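Local structure of inactive glucansucrase (Lactobacillus reuteri, 5JBD) at residues A[234-238]-A[767-771]. The protein is an inactive glucansucrase of glycoside hydrolase family 70, whose members are built around a TIM-barrel domain. Sequence-based numbering, arbitrary orientation.
Sequences NSPEL and TNNRG. With CA (calcium ion), chain C.
E237 chelates calcium with its own carbonyl O and OE2, each at 2.3 Å, while the next amide, L238 N, donates to N769 O at 3.0 Å. Thus a calcium-binding loop between strands 193-197 and 242-244 packs on a type I beta turn, N768 to G771, after strand 758-767 of the same six-stranded antiparallel sheet. G771 N closes the turn onto N768 O (3.1 Å); N768 OD1 adds an Asx turn, accepting from R770 N at 2.9 Å. D243, N287 and N751 complete the protein side of the metal site. Segment 234-238 is irregular: N234 left-handed (phi/psi 50/48), S235 and P236 extended, E237 helical (-69/-38). CA–CA distances are 5.1 Å for P236–R770 and 4.7 Å for L238–N769. L238 (mt) lays CD1 3.7 Å from N768 O. R770 points CA-to-CB away, but chi1 m, chi2 t, chi3 p and chi4 74° return its guanidinium beneath N234 OD1, which accepts from N231 ND2 and lies over one face, 3.1 Å from R770 CZ, unbonded to it. R770 NH1 hydrogen-bonds weakly to S235 O (3.3 Å) and donates to a water 3.0 Å away, which donates to N234 O at 2.6 Å.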
loop_
_atom_site.group_PDB
_atom_site.type_symbol
_atom_site.label_atom_id
_atom_site.label_comp_id
_atom_site.label_asym_id
_atom_site.label_seq_id
_atom_site.Cartn_x
_atom_site.Cartn_y
_atom_site.Cartn_z
ATOM N N ASN A 234 1.066 15.967 11.855
ATOM C CA ASN A 234 0.591 14.821 12.620
ATOM C C ASN A 234 0.383 13.597 11.745
ATOM O O ASN A 234 -0.651 12.936 11.852
ATOM C CB ASN A 234 -0.681 15.191 13.399
ATOM C CG ASN A 234 -1.014 14.189 14.487
ATOM O OD1 ASN A 234 -0.136 13.763 15.257
ATOM N ND2 ASN A 234 -2.283 13.803 14.564
ATOM N N SER A 235 1.372 13.284 10.901
ATOM C CA SER A 235 1.287 12.120 10.008
ATOM C C SER A 235 1.811 10.864 10.726
ATOM O O SER A 235 2.918 10.891 11.263
ATOM C CB SER A 235 2.070 12.359 8.718
ATOM O OG SER A 235 1.677 11.423 7.736
ATOM N N PRO A 236 1.025 9.769 10.741
ATOM C CA PRO A 236 1.363 8.621 11.609
ATOM C C PRO A 236 2.476 7.716 11.094
ATOM O O PRO A 236 2.651 7.546 9.877
ATOM C CB PRO A 236 0.042 7.836 11.674
ATOM C CG PRO A 236 -0.618 8.124 10.365
ATOM C CD PRO A 236 -0.268 9.555 10.049
ATOM N N GLU A 237 3.208 7.121 12.030
ATOM C CA GLU A 237 4.248 6.149 11.699
ATOM C C GLU A 237 3.653 4.845 11.160
ATOM O O GLU A 237 4.232 4.228 10.250
ATOM C CB GLU A 237 5.098 5.830 12.932
ATOM C CG GLU A 237 6.291 4.890 12.667
ATOM C CD GLU A 237 7.262 5.471 11.668
ATOM O OE1 GLU A 237 7.774 6.574 11.962
ATOM O OE2 GLU A 237 7.469 4.872 10.581
ATOM N N LEU A 238 2.519 4.427 11.723
ATOM C CA LEU A 238 1.981 3.072 11.484
ATOM C C LEU A 238 0.765 3.052 10.560
ATOM O O LEU A 238 -0.163 3.864 10.717
ATOM C CB LEU A 238 1.623 2.424 12.823
ATOM C CG LEU A 238 2.740 2.392 13.874
ATOM C CD1 LEU A 238 2.253 1.786 15.184
ATOM C CD2 LEU A 238 3.964 1.636 13.379
ATOM N N THR A 767 -0.985 0.098 21.075
ATOM C CA THR A 767 -0.957 1.518 20.712
ATOM C C THR A 767 -1.868 1.873 19.549
ATOM O O THR A 767 -2.346 0.995 18.821
ATOM C CB THR A 767 0.467 1.965 20.311
ATOM O OG1 THR A 767 0.850 1.339 19.078
ATOM C CG2 THR A 767 1.472 1.637 21.404
ATOM N N ASN A 768 -2.070 3.185 19.376
ATOM C CA ASN A 768 -2.671 3.727 18.158
ATOM C C ASN A 768 -1.611 3.787 17.042
ATOM O O ASN A 768 -0.481 3.292 17.215
ATOM C CB ASN A 768 -3.313 5.103 18.437
ATOM C CG ASN A 768 -2.301 6.198 18.761
ATOM O OD1 ASN A 768 -1.089 6.047 18.587
ATOM N ND2 ASN A 768 -2.810 7.329 19.241
ATOM N N ASN A 769 -1.960 4.413 15.920
ATOM C CA ASN A 769 -1.054 4.487 14.764
ATOM C C ASN A 769 0.149 5.441 14.919
ATOM O O ASN A 769 0.990 5.519 14.022
ATOM C CB ASN A 769 -1.829 4.790 13.483
ATOM C CG ASN A 769 -2.499 6.157 13.492
ATOM O OD1 ASN A 769 -2.467 6.885 14.486
ATOM N ND2 ASN A 769 -3.155 6.479 12.391
ATOM N N ARG A 770 0.232 6.151 16.042
ATOM C CA ARG A 770 1.432 6.915 16.393
ATOM C C ARG A 770 2.309 6.247 17.477
ATOM O O ARG A 770 3.276 6.837 17.948
ATOM C CB ARG A 770 1.050 8.324 16.835
ATOM C CG ARG A 770 0.257 9.117 15.809
ATOM C CD ARG A 770 0.044 10.560 16.285
ATOM N NE ARG A 770 1.308 11.250 16.555
ATOM C CZ ARG A 770 2.156 11.701 15.628
ATOM N NH1 ARG A 770 1.926 11.554 14.319
ATOM N NH2 ARG A 770 3.261 12.321 16.010
ATOM N N GLY A 771 2.004 5.008 17.860
ATOM C CA GLY A 771 2.769 4.339 18.922
ATOM C C GLY A 771 2.505 4.861 20.330
ATOM O O GLY A 771 3.287 4.620 21.235
HETATM CA CA CA C . 6.180 3.568 9.178
HETATM O O HOH W 1 -0.711 10.684 13.232
HETATM O O HOH W 2 -2.676 4.782 9.958
HETATM O O HOH W 3 8.136 2.498 8.265
#